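Local coordinates for protein putative citrate lyase, alfa subunit (Streptococcus mutans, PDB 2HJ0) that is probably an alpha subunit of the citrate lyase (CitF) family, an alpha/beta protein with two large mixed sheets and a two-chain assembly, at residues K29-S34 with A154-D159; F73-Y78 with A103-P108; E140-I145 with V494-Y499; S414-G419 with T443-A448. All coordinates share one frame; numbering follows the deposited sequence.

Interaction 1 of 4, residues K29-S34 with A154-D159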
loop_
_atom_site.group_PDB
_atom_site.type_symbol
_atom_site.label_atom_id
_atom_site.label_comp_id
_atom_site.label_asym_id
_atom_site.label_seq_id
_atom_site.Cartn_x
_atom_site.Cartn_y
_atom_site.Cartn_z
ATOM N N LYS A 29 16.992 -2.199 -16.474
ATOM C CA LYS A 29 17.899 -2.529 -15.374
ATOM C C LYS A 29 17.475 -1.912 -14.042
ATOM O O LYS A 29 16.630 -1.025 -13.997
ATOM C CB LYS A 29 19.328 -2.089 -15.704
ATOM C CG LYS A 29 20.302 -3.256 -15.852
ATOM C CD LYS A 29 20.413 -4.080 -14.565
ATOM C CE LYS A 29 21.037 -3.265 -13.427
ATOM N NZ LYS A 29 21.388 -4.098 -12.239
ATOM N N SER A 30 18.085 -2.390 -12.964
ATOM C CA SER A 30 17.777 -1.916 -11.626
ATOM C C SER A 30 17.851 -0.397 -11.485
ATOM O O SER A 30 18.678 0.261 -12.124
ATOM C CB SER A 30 18.712 -2.581 -10.609
ATOM O OG SER A 30 20.048 -2.128 -10.768
ATOM N N TYR A 31 16.980 0.154 -10.641
ATOM C CA TYR A 31 16.935 1.596 -10.399
ATOM C C TYR A 31 16.576 1.910 -8.948
ATOM O O TYR A 31 16.049 1.062 -8.236
ATOM C CB TYR A 31 15.912 2.248 -11.326
ATOM C CG TYR A 31 14.480 1.885 -11.015
ATOM C CD1 TYR A 31 13.770 2.551 -10.024
ATOM C CD2 TYR A 31 13.843 0.859 -11.701
ATOM C CE1 TYR A 31 12.458 2.204 -9.724
ATOM C CE2 TYR A 31 12.536 0.502 -11.413
ATOM C CZ TYR A 31 11.843 1.175 -10.424
ATOM O OH TYR A 31 10.544 0.817 -10.144
ATOM N N LYS A 32 16.866 3.135 -8.526
ATOM C CA LYS A 32 16.556 3.577 -7.177
ATOM C C LYS A 32 15.182 4.226 -7.202
ATOM O O LYS A 32 14.994 5.290 -7.801
ATOM C CB LYS A 32 17.584 4.596 -6.699
ATOM C CG LYS A 32 18.587 4.053 -5.712
ATOM C CD LYS A 32 18.106 4.202 -4.274
ATOM C CE LYS A 32 18.058 5.666 -3.840
ATOM N NZ LYS A 32 17.029 6.474 -4.570
ATOM N N GLU A 33 14.217 3.571 -6.569
ATOM C CA GLU A 33 12.863 4.086 -6.516
ATOM C C GLU A 33 12.865 5.484 -5.924
ATOM O O GLU A 33 13.739 5.849 -5.131
ATOM C CB GLU A 33 11.985 3.164 -5.671
ATOM C CG GLU A 33 10.548 3.640 -5.503
ATOM C CD GLU A 33 9.733 2.723 -4.610
ATOM O OE1 GLU A 33 10.180 2.430 -3.478
ATOM O OE2 GLU A 33 8.643 2.298 -5.038
ATOM N N SER A 34 11.883 6.274 -6.324
ATOM C CA SER A 34 11.746 7.637 -5.835
ATOM C C SER A 34 11.397 7.642 -4.340
ATOM O O SER A 34 10.680 6.769 -3.867
ATOM C CB SER A 34 10.645 8.326 -6.648
ATOM O OG SER A 34 10.250 9.565 -6.084
ATOM N N ALA A 154 7.541 6.916 -14.713
ATOM C CA ALA A 154 8.226 8.189 -14.461
ATOM C C ALA A 154 8.221 8.589 -12.992
ATOM O O ALA A 154 9.269 8.928 -12.440
ATOM C CB ALA A 154 7.616 9.301 -15.285
ATOM N N ILE A 155 7.056 8.551 -12.358
ATOM C CA ILE A 155 6.966 8.933 -10.965
ATOM C C ILE A 155 7.826 8.033 -10.087
ATOM O O ILE A 155 8.502 8.511 -9.186
ATOM C CB ILE A 155 5.501 8.921 -10.492
ATOM C CG1 ILE A 155 4.709 9.931 -11.326
ATOM C CG2 ILE A 155 5.414 9.251 -9.001
ATOM C CD1 ILE A 155 3.250 10.048 -10.975
ATOM N N ALA A 156 7.843 6.743 -10.367
ATOM C CA ALA A 156 8.632 5.831 -9.556
ATOM C C ALA A 156 10.133 5.934 -9.810
ATOM O O ALA A 156 10.931 5.728 -8.902
ATOM C CB ALA A 156 8.160 4.408 -9.790
ATOM N N THR A 157 10.506 6.240 -11.046
ATOM C CA THR A 157 11.905 6.380 -11.436
ATOM C C THR A 157 12.456 7.712 -10.956
ATOM O O THR A 157 13.663 7.946 -10.969
ATOM C CB THR A 157 12.041 6.335 -12.947
ATOM O OG1 THR A 157 11.485 5.109 -13.419
ATOM C CG2 THR A 157 13.505 6.406 -13.358
ATOM N N ASP A 158 11.549 8.579 -10.533
ATOM C CA ASP A 158 11.876 9.913 -10.052
ATOM C C ASP A 158 12.335 10.842 -11.168
ATOM O O ASP A 158 12.868 11.916 -10.897
ATOM C CB ASP A 158 12.954 9.876 -8.956
ATOM C CG ASP A 158 12.875 11.083 -8.010
ATOM O OD1 ASP A 158 13.733 11.198 -7.105
ATOM O OD2 ASP A 158 11.949 11.908 -8.162
ATOM N N ASP A 159 12.142 10.468 -12.423
ATOM C CA ASP A 159 12.567 11.392 -13.446
ATOM C C ASP A 159 11.488 12.452 -13.555
ATOM O O ASP A 159 11.443 13.224 -14.503
ATOM C CB ASP A 159 12.841 10.680 -14.774
ATOM C CG ASP A 159 11.696 9.853 -15.223
ATOM O OD1 ASP A 159 11.904 8.959 -16.081
ATOM O OD2 ASP A 159 10.583 10.106 -14.713
HETATM O O HOH W 1 16.395 6.243 -10.851
#
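The carbonyl oxygen of Ala-156 is met by two consecutive residues of 29-34. Ser-34 N gives it a hydrogen bond of 2.8 Å, bent to 141° at the hydrogen. Glu-33 adds a CA-H...O contact, its CA 3.5 Å from the same Ala-156 O. This carbonyl lies in the last turn of helix 148-157, where a single N-H from the neighbouring segment meets it, and just beyond it Asp-158 leaves helical geometry with positive phi (71°). Ser-34, small enough to sit against that end, has OG anti to its backbone N (chi1 168°), with OG 3.6 Å from Asp-158 OD2, a contact rather than a bond. The Tyr-31 ring lies obliquely to Ala-156 O, CE1 coming to 3.9 Å from it, while its hydroxyl bonds to Leu-358 O. The strand 31-32 joins an antiparallel ladder with the second subunit, whose Arg-36 makes a salt bridge to Glu-33 OE1; Glu-33 OE2 bonds to Tyr-199 OH of the same chain. A water donates to Thr-157 O at 3.2 Å and only weakly, at 3.5 Å, to Lys-32 O.

Interaction 2 of 4, residues F73-Y78 with A103-P108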
loop_
_atom_site.group_PDB
_atom_site.type_symbol
_atom_site.label_atom_id
_atom_site.label_comp_id
_atom_site.label_asym_id
_atom_site.label_seq_id
_atom_site.Cartn_x
_atom_site.Cartn_y
_atom_site.Cartn_z
ATOM N N PHE A 73 -13.079 11.143 -11.853
ATOM C CA PHE A 73 -14.405 11.763 -11.932
ATOM C C PHE A 73 -14.722 12.181 -13.373
ATOM O O PHE A 73 -15.822 12.665 -13.681
ATOM C CB PHE A 73 -14.488 12.987 -11.021
ATOM C CG PHE A 73 -14.523 12.644 -9.574
ATOM C CD1 PHE A 73 -13.551 13.118 -8.707
ATOM C CD2 PHE A 73 -15.530 11.826 -9.076
ATOM C CE1 PHE A 73 -13.581 12.785 -7.367
ATOM C CE2 PHE A 73 -15.576 11.481 -7.735
ATOM C CZ PHE A 73 -14.602 11.960 -6.876
ATOM N N ARG A 74 -13.738 11.992 -14.243
ATOM C CA ARG A 74 -13.866 12.329 -15.644
ATOM C C ARG A 74 -14.482 13.692 -15.893
ATOM O O ARG A 74 -14.064 14.668 -15.281
ATOM C CB ARG A 74 -14.653 11.241 -16.345
ATOM C CG ARG A 74 -13.939 9.930 -16.243
ATOM C CD ARG A 74 -14.358 9.009 -17.341
ATOM N NE ARG A 74 -15.379 8.098 -16.868
ATOM C CZ ARG A 74 -16.035 7.258 -17.649
ATOM N NH1 ARG A 74 -16.961 6.454 -17.123
ATOM N NH2 ARG A 74 -15.759 7.238 -18.949
ATOM N N GLU A 75 -15.472 13.765 -16.784
ATOM C CA GLU A 75 -16.113 15.039 -17.123
ATOM C C GLU A 75 -16.870 15.673 -15.977
ATOM O O GLU A 75 -17.374 16.788 -16.100
ATOM C CB GLU A 75 -17.064 14.870 -18.304
ATOM C CG GLU A 75 -16.394 14.453 -19.611
ATOM C CD GLU A 75 -15.401 15.490 -20.155
ATOM O OE1 GLU A 75 -15.507 16.688 -19.801
ATOM O OE2 GLU A 75 -14.528 15.089 -20.954
ATOM N N GLY A 76 -16.957 14.957 -14.864
ATOM C CA GLY A 76 -17.656 15.495 -13.720
ATOM C C GLY A 76 -16.696 16.080 -12.707
ATOM O O GLY A 76 -17.132 16.537 -11.650
ATOM N N ASP A 77 -15.399 16.098 -13.018
ATOM C CA ASP A 77 -14.416 16.625 -12.062
ATOM C C ASP A 77 -14.548 18.101 -11.709
ATOM O O ASP A 77 -14.824 18.937 -12.566
ATOM C CB ASP A 77 -12.978 16.401 -12.533
ATOM C CG ASP A 77 -11.974 17.016 -11.582
ATOM O OD1 ASP A 77 -11.813 16.478 -10.471
ATOM O OD2 ASP A 77 -11.370 18.060 -11.919
ATOM N N TYR A 78 -14.323 18.412 -10.436
ATOM C CA TYR A 78 -14.382 19.783 -9.953
ATOM C C TYR A 78 -13.071 20.186 -9.287
ATOM O O TYR A 78 -12.743 21.363 -9.235
ATOM C CB TYR A 78 -15.503 19.944 -8.935
ATOM C CG TYR A 78 -16.906 19.961 -9.495
ATOM C CD1 TYR A 78 -18.001 19.932 -8.637
ATOM C CD2 TYR A 78 -17.148 20.009 -10.867
ATOM C CE1 TYR A 78 -19.303 19.945 -9.117
ATOM C CE2 TYR A 78 -18.463 20.025 -11.363
ATOM C CZ TYR A 78 -19.536 19.990 -10.469
ATOM O OH TYR A 78 -20.842 19.973 -10.912
ATOM N N ALA A 103 -9.799 16.131 -19.047
ATOM C CA ALA A 103 -11.100 16.041 -19.723
ATOM C C ALA A 103 -11.538 17.404 -20.288
ATOM O O ALA A 103 -10.831 18.392 -20.125
ATOM C CB ALA A 103 -12.159 15.505 -18.746
ATOM N N ASN A 104 -12.697 17.448 -20.955
ATOM C CA ASN A 104 -13.209 18.692 -21.538
ATOM C C ASN A 104 -13.676 19.707 -20.494
ATOM O O ASN A 104 -13.599 20.921 -20.704
ATOM C CB ASN A 104 -14.377 18.435 -22.496
ATOM C CG ASN A 104 -13.964 17.690 -23.759
ATOM O OD1 ASN A 104 -13.037 18.082 -24.480
ATOM N ND2 ASN A 104 -14.671 16.607 -24.037
ATOM N N VAL A 105 -14.163 19.226 -19.362
ATOM C CA VAL A 105 -14.646 20.125 -18.330
ATOM C C VAL A 105 -13.475 20.926 -17.791
ATOM O O VAL A 105 -13.661 21.909 -17.075
ATOM C CB VAL A 105 -15.306 19.333 -17.184
ATOM C CG1 VAL A 105 -14.256 18.491 -16.456
ATOM C CG2 VAL A 105 -15.998 20.284 -16.226
ATOM N N HIS A 106 -12.267 20.491 -18.138
ATOM C CA HIS A 106 -11.057 21.165 -17.701
ATOM C C HIS A 106 -10.707 22.352 -18.599
ATOM O O HIS A 106 -9.564 22.789 -18.630
ATOM C CB HIS A 106 -9.890 20.169 -17.665
ATOM C CG HIS A 106 -10.008 19.140 -16.581
ATOM N ND1 HIS A 106 -9.641 17.822 -16.760
ATOM C CD2 HIS A 106 -10.440 19.242 -15.301
ATOM C CE1 HIS A 106 -9.846 17.157 -15.637
ATOM N NE2 HIS A 106 -10.331 17.994 -14.737
ATOM N N GLU A 107 -11.696 22.878 -19.315
ATOM C CA GLU A 107 -11.476 24.012 -20.217
ATOM C C GLU A 107 -10.786 25.206 -19.557
ATOM O O GLU A 107 -9.920 25.843 -20.164
ATOM C CB GLU A 107 -12.799 24.470 -20.815
ATOM C CG GLU A 107 -12.660 25.394 -22.012
ATOM C CD GLU A 107 -13.968 26.101 -22.338
ATOM O OE1 GLU A 107 -14.395 26.953 -21.518
ATOM O OE2 GLU A 107 -14.578 25.803 -23.401
ATOM N N PRO A 108 -11.162 25.537 -18.312
ATOM C CA PRO A 108 -10.545 26.666 -17.610
ATOM C C PRO A 108 -9.020 26.669 -17.683
ATOM O O PRO A 108 -8.386 27.710 -17.557
ATOM C CB PRO A 108 -11.054 26.485 -16.189
ATOM C CG PRO A 108 -12.428 25.966 -16.416
ATOM C CD PRO A 108 -12.196 24.914 -17.467
#
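Glu-75 sets its CG anti to the carbonyl carbon (chi1 -63°), and a further bend at chi2 turns the chain toward the backbone of Asn-104 and Val-105; Asp-77 instead has CG anti to its backbone N (chi1 177°), which places CG on the His-106 side. Both segments are loops that follow neighbouring parallel strands, 66-69 and 95-99, of an alpha/beta sheet, the two strands being joined through helix 79-89 in a beta-alpha-beta crossover. The Glu-75 carboxylate accepts two successive N-H groups, each oxygen using its syn lone pair. Asn-104 N lies 3.0 Å from Glu-75 OE2 in a nearly straight bond, and Val-105 N lies 2.9 Å from Glu-75 OE1 in a more bent one. A glutamate suits this place because its chain spans the gap and its fork matches adjacent amides; the small Ala-103 methyl packs beside OE2. Both ring nitrogens of His-106 are used. Its NE2 donates to Asp-77 OD2 at 3.0 Å, in the ring plane but from above the carboxylate, 38° out of that plane. Asp-77 OD2 also accepts Met-80 N, which ties the pair to the start of helix 79-89. His-106 ND1 accepts Ala-103 N at 2.8 Å, so the ring's rotation is fixed from both nitrogens. The nearest atoms of the Arg-74 side chain and a bound citric acid, probably from the crystallisation liquor, are about 3 Å apart. Val-105 CG1 lies over one face of the His-106 ring, 4.1 Å above its plane and displaced toward the rim.

Interaction 3 of 4, residues E140-I145 with V494-Y499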
loop_
_atom_site.group_PDB
_atom_site.type_symbol
_atom_site.label_atom_id
_atom_site.label_comp_id
_atom_site.label_asym_id
_atom_site.label_seq_id
_atom_site.Cartn_x
_atom_site.Cartn_y
_atom_site.Cartn_z
ATOM N N GLU A 140 4.110 27.325 -24.578
ATOM C CA GLU A 140 5.427 27.531 -25.131
ATOM C C GLU A 140 6.156 26.188 -25.092
ATOM O O GLU A 140 6.802 25.787 -26.062
ATOM C CB GLU A 140 6.166 28.566 -24.301
ATOM C CG GLU A 140 7.589 28.813 -24.747
ATOM C CD GLU A 140 8.232 29.976 -24.014
ATOM O OE1 GLU A 140 9.464 30.168 -24.166
ATOM O OE2 GLU A 140 7.503 30.697 -23.289
ATOM N N ASN A 141 6.045 25.491 -23.968
ATOM C CA ASN A 141 6.664 24.180 -23.814
ATOM C C ASN A 141 5.747 23.086 -24.370
ATOM O O ASN A 141 4.528 23.262 -24.452
ATOM C CB ASN A 141 6.951 23.922 -22.333
ATOM C CG ASN A 141 8.263 24.508 -21.891
ATOM O OD1 ASN A 141 8.516 24.666 -20.696
ATOM N ND2 ASN A 141 9.118 24.824 -22.858
ATOM N N PRO A 142 6.327 21.949 -24.781
ATOM C CA PRO A 142 5.530 20.842 -25.327
ATOM C C PRO A 142 4.853 20.033 -24.221
ATOM O O PRO A 142 5.444 19.794 -23.163
ATOM C CB PRO A 142 6.563 19.985 -26.077
ATOM C CG PRO A 142 7.726 20.900 -26.298
ATOM C CD PRO A 142 7.760 21.728 -25.029
ATOM N N VAL A 143 3.618 19.613 -24.463
ATOM C CA VAL A 143 2.910 18.797 -23.488
ATOM C C VAL A 143 3.571 17.426 -23.539
ATOM O O VAL A 143 3.814 16.906 -24.626
ATOM C CB VAL A 143 1.423 18.640 -23.864
ATOM C CG1 VAL A 143 0.750 17.664 -22.909
ATOM C CG2 VAL A 143 0.728 19.990 -23.831
ATOM N N ILE A 144 3.890 16.846 -22.387
ATOM C CA ILE A 144 4.511 15.516 -22.371
ATOM C C ILE A 144 3.435 14.445 -22.193
ATOM O O ILE A 144 2.813 14.343 -21.138
ATOM C CB ILE A 144 5.519 15.353 -21.211
ATOM C CG1 ILE A 144 6.661 16.364 -21.349
ATOM C CG2 ILE A 144 6.079 13.928 -21.206
ATOM C CD1 ILE A 144 7.465 16.211 -22.614
ATOM N N ILE A 145 3.202 13.640 -23.212
ATOM C CA ILE A 145 2.190 12.618 -23.055
ATOM C C ILE A 145 2.823 11.296 -22.698
ATOM O O ILE A 145 3.798 10.873 -23.317
ATOM C CB ILE A 145 1.359 12.461 -24.321
ATOM C CG1 ILE A 145 0.353 13.603 -24.396
ATOM C CG2 ILE A 145 0.641 11.128 -24.316
ATOM C CD1 ILE A 145 -0.235 13.744 -25.724
ATOM N N VAL A 494 4.099 20.938 -30.608
ATOM C CA VAL A 494 3.034 21.107 -29.630
ATOM C C VAL A 494 3.108 20.150 -28.435
ATOM O O VAL A 494 2.682 20.493 -27.328
ATOM C CB VAL A 494 1.675 20.950 -30.335
ATOM C CG1 VAL A 494 0.680 20.230 -29.440
ATOM C CG2 VAL A 494 1.157 22.322 -30.719
ATOM N N ALA A 495 3.655 18.958 -28.662
ATOM C CA ALA A 495 3.772 17.951 -27.610
ATOM C C ALA A 495 4.705 16.793 -27.982
ATOM O O ALA A 495 4.907 16.488 -29.152
ATOM C CB ALA A 495 2.387 17.407 -27.283
ATOM N N LEU A 496 5.268 16.148 -26.974
ATOM C CA LEU A 496 6.133 15.008 -27.198
ATOM C C LEU A 496 5.394 13.742 -26.738
ATOM O O LEU A 496 4.689 13.755 -25.722
ATOM C CB LEU A 496 7.427 15.180 -26.394
ATOM C CG LEU A 496 8.233 16.483 -26.625
ATOM C CD1 LEU A 496 9.441 16.527 -25.697
ATOM C CD2 LEU A 496 8.692 16.568 -28.076
ATOM N N ILE A 497 5.514 12.651 -27.481
ATOM C CA ILE A 497 4.867 11.417 -27.039
ATOM C C ILE A 497 5.966 10.509 -26.503
ATOM O O ILE A 497 6.827 10.046 -27.252
ATOM C CB ILE A 497 4.093 10.686 -28.194
ATOM C CG1 ILE A 497 2.740 11.370 -28.452
ATOM C CG2 ILE A 497 3.803 9.248 -27.806
ATOM C CD1 ILE A 497 2.840 12.821 -28.866
ATOM N N GLU A 498 5.944 10.286 -25.192
ATOM C CA GLU A 498 6.920 9.424 -24.550
ATOM C C GLU A 498 6.358 8.008 -24.462
ATOM O O GLU A 498 5.271 7.803 -23.942
ATOM C CB GLU A 498 7.248 9.915 -23.137
ATOM C CG GLU A 498 8.151 8.938 -22.381
ATOM C CD GLU A 498 8.124 9.134 -20.875
ATOM O OE1 GLU A 498 8.867 9.995 -20.358
ATOM O OE2 GLU A 498 7.343 8.425 -20.204
ATOM N N TYR A 499 7.099 7.040 -24.990
ATOM C CA TYR A 499 6.698 5.638 -24.949
ATOM C C TYR A 499 6.777 5.143 -23.506
ATOM O O TYR A 499 7.521 5.696 -22.687
ATOM C CB TYR A 499 7.639 4.792 -25.804
ATOM C CG TYR A 499 7.183 3.364 -26.003
ATOM C CD1 TYR A 499 5.996 3.088 -26.674
ATOM C CD2 TYR A 499 7.945 2.284 -25.538
ATOM C CE1 TYR A 499 5.569 1.786 -26.884
ATOM C CE2 TYR A 499 7.522 0.966 -25.747
ATOM C CZ TYR A 499 6.327 0.735 -26.423
ATOM O OH TYR A 499 5.879 -0.545 -26.639
#
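Val-494 and Ala-495, the residues that begin the pairing with Val-143, both face Val-508 of strand 504-511, forming a classic beta bulge on one side of a strand that is bonded in parallel fashion on the other. Strand 493-498 lies between the parallel strand 143-145 and the antiparallel strand 504-511 in the ten-stranded mixed sheet of this alpha/beta fold. The axes of the short segments 143-145 and 494-498 run 23° apart, and four backbone bonds link them. Val-143 N donates to Val-494 O at 3.1 Å, and Val-143 O accepts Leu-496 N at 2.9 Å. Further on, Ile-145 N reaches Leu-496 O along an almost straight line (175° at the hydrogen), and Ile-145 O takes Glu-498 N at 2.9 Å. The buried Glu-498 carboxylate makes salt bridges to Arg-153 and Arg-146, which probably offset its charge. Branched aliphatic residues suit such a buried sheet. On one face Ile-144 CD1, placed by chi2 of -61°, touches Leu-496 CD1 at 3.7 Å as the two chains cross obliquely. Pro-142 CB packs on Leu-496 CG at 3.9 Å, and Tyr-14 of helix 12-17 touches both residues. The opposite face carries Val-143, Ala-495, Ile-145 and Ile-497; there the small Ala-495 sits close beside its partner, with Val-143 CB and Ala-495 CB 3.8 Å apart.

Interaction 4 of 4, residues S414-G419 with T443-A448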
loop_
_atom_site.group_PDB
_atom_site.type_symbol
_atom_site.label_atom_id
_atom_site.label_comp_id
_atom_site.label_asym_id
_atom_site.label_seq_id
_atom_site.Cartn_x
_atom_site.Cartn_y
_atom_site.Cartn_z
ATOM N N SER A 414 -11.600 -1.957 -35.374
ATOM C CA SER A 414 -12.124 -0.652 -35.773
ATOM C C SER A 414 -12.692 -0.633 -37.196
ATOM O O SER A 414 -12.108 -1.207 -38.122
ATOM C CB SER A 414 -11.048 0.421 -35.676
ATOM O OG SER A 414 -11.530 1.599 -36.292
ATOM N N PRO A 415 -13.830 0.058 -37.391
ATOM C CA PRO A 415 -14.432 0.116 -38.725
ATOM C C PRO A 415 -13.413 0.524 -39.771
ATOM O O PRO A 415 -12.442 1.218 -39.480
ATOM C CB PRO A 415 -15.556 1.129 -38.560
ATOM C CG PRO A 415 -15.057 2.004 -37.470
ATOM C CD PRO A 415 -14.472 1.029 -36.493
ATOM N N LEU A 416 -13.635 0.058 -40.990
ATOM C CA LEU A 416 -12.758 0.343 -42.101
ATOM C C LEU A 416 -12.675 1.845 -42.337
ATOM O O LEU A 416 -11.610 2.381 -42.630
ATOM C CB LEU A 416 -13.290 -0.360 -43.341
ATOM C CG LEU A 416 -12.289 -0.649 -44.452
ATOM C CD1 LEU A 416 -11.149 -1.502 -43.909
ATOM C CD2 LEU A 416 -13.002 -1.370 -45.592
ATOM N N VAL A 417 -13.807 2.524 -42.196
ATOM C CA VAL A 417 -13.867 3.968 -42.398
ATOM C C VAL A 417 -14.894 4.613 -41.470
ATOM O O VAL A 417 -15.861 3.971 -41.063
ATOM C CB VAL A 417 -14.234 4.284 -43.869
ATOM C CG1 VAL A 417 -14.502 5.753 -44.039
ATOM C CG2 VAL A 417 -13.103 3.862 -44.789
ATOM N N ARG A 418 -14.655 5.870 -41.111
ATOM C CA ARG A 418 -15.574 6.631 -40.265
ATOM C C ARG A 418 -15.954 7.871 -41.064
ATOM O O ARG A 418 -15.150 8.790 -41.232
ATOM C CB ARG A 418 -14.912 7.047 -38.948
ATOM C CG ARG A 418 -14.745 5.933 -37.935
ATOM C CD ARG A 418 -14.419 6.499 -36.564
ATOM N NE ARG A 418 -14.330 5.449 -35.559
ATOM C CZ ARG A 418 -13.305 4.611 -35.434
ATOM N NH1 ARG A 418 -12.262 4.698 -36.257
ATOM N NH2 ARG A 418 -13.326 3.676 -34.486
ATOM N N GLY A 419 -17.179 7.885 -41.579
ATOM C CA GLY A 419 -17.617 9.020 -42.366
ATOM C C GLY A 419 -16.754 9.144 -43.604
ATOM O O GLY A 419 -16.740 8.252 -44.448
ATOM N N THR A 443 -11.715 -5.772 -38.684
ATOM C CA THR A 443 -12.571 -4.779 -39.336
ATOM C C THR A 443 -13.871 -5.450 -39.768
ATOM O O THR A 443 -14.091 -6.622 -39.468
ATOM C CB THR A 443 -11.901 -4.203 -40.586
ATOM O OG1 THR A 443 -11.824 -5.215 -41.600
ATOM C CG2 THR A 443 -10.505 -3.720 -40.258
ATOM N N GLU A 444 -14.737 -4.731 -40.479
ATOM C CA GLU A 444 -15.990 -5.354 -40.903
ATOM C C GLU A 444 -15.790 -6.149 -42.189
ATOM O O GLU A 444 -16.676 -6.867 -42.649
ATOM C CB GLU A 444 -17.096 -4.304 -41.076
ATOM C CG GLU A 444 -17.001 -3.407 -42.299
ATOM C CD GLU A 444 -15.991 -2.268 -42.160
ATOM O OE1 GLU A 444 -16.121 -1.279 -42.908
ATOM O OE2 GLU A 444 -15.075 -2.354 -41.324
ATOM N N VAL A 445 -14.587 -6.039 -42.739
ATOM C CA VAL A 445 -14.239 -6.720 -43.968
ATOM C C VAL A 445 -13.414 -7.967 -43.682
ATOM O O VAL A 445 -13.219 -8.813 -44.555
ATOM C CB VAL A 445 -13.462 -5.775 -44.875
ATOM C CG1 VAL A 445 -13.133 -6.448 -46.188
ATOM C CG2 VAL A 445 -14.297 -4.532 -45.116
ATOM N N GLY A 446 -12.940 -8.084 -42.446
ATOM C CA GLY A 446 -12.151 -9.238 -42.086
ATOM C C GLY A 446 -11.052 -8.964 -41.086
ATOM O O GLY A 446 -10.986 -7.900 -40.476
ATOM N N ILE A 447 -10.173 -9.949 -40.950
ATOM C CA ILE A 447 -9.045 -9.926 -40.027
ATOM C C ILE A 447 -7.708 -9.755 -40.749
ATOM O O ILE A 447 -7.529 -10.273 -41.844
ATOM C CB ILE A 447 -9.038 -11.258 -39.227
ATOM C CG1 ILE A 447 -9.733 -11.044 -37.888
ATOM C CG2 ILE A 447 -7.630 -11.811 -39.064
ATOM C CD1 ILE A 447 -11.144 -10.579 -38.040
ATOM N N ALA A 448 -6.779 -9.023 -40.135
ATOM C CA ALA A 448 -5.441 -8.826 -40.697
ATOM C C ALA A 448 -4.429 -9.237 -39.622
ATOM O O ALA A 448 -4.256 -8.544 -38.624
ATOM C CB ALA A 448 -5.226 -7.380 -41.092
HETATM O O HOH W 2 -16.373 1.353 -42.285
#
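Leu-416 and Glu-444 cross at about a right angle, the glutamate tip lying against the backbone N and CB of the leucine. Glu-444 has CG between its backbone N and carbonyl carbon (chi1 74°), and the chain then bends at chi2 on its way to the 414-419 segment. Its OE2 accepts Leu-416 N through the syn lone pair at 2.8 Å, with 144° at the hydrogen. Leu-416 N makes a second, weak bond to OE1. That oxygen also takes a hydrogen bond from a water, 2.7 Å from Glu-444 OE1, which in turn accepts Val-417 N at 2.8 Å, so the carboxylate serves two successive amides, one directly and one through water. Beyond this polar end Leu-416 CD2 packs on Val-445 CG2; the apolar, branched leucine suits a place that Ile-480 of helix 470-481 also touches. Thr-443 offers its methyl to the first segment, CG2 being 3.7 Å from Ser-414 O, and uses its hydroxyl within its own turn: OG1 donates to Gly-446 O at 3.0 Å, and the same Gly-446 O accepts Thr-443 N. Gly-446 adopts backbone angles at which a CB would press on the preceding carbonyl. Thr-443 OG1 accepting Val-445 N at 3.1 Å is an ST turn; it lies in the beta hairpin between strands 440-442 and 447-449, and its residues touch the segment that leaves the adjacent parallel strand 409-413.

Interaction 3 is the buried one, a backbone ladder inside the ten-stranded sheet with aliphatic faces; the other three are only partly buried and rely more on polar groups meeting backbone. Interactions 1 and 3 share a chain connection, since strand 143-145 leads into helix 148-157, and their nearest atoms are about 5 Å apart. Interaction 2 joins loops of the same sheet through carboxylates and a histidine, whereas interaction 4 belongs to the nine-stranded sheet and lies on the other side of the chain's centre from interaction 1, about 40 Å away between centres. Carboxylates grip backbone amides in interactions 2 and 4, but only interaction 1 adjoins the second subunit.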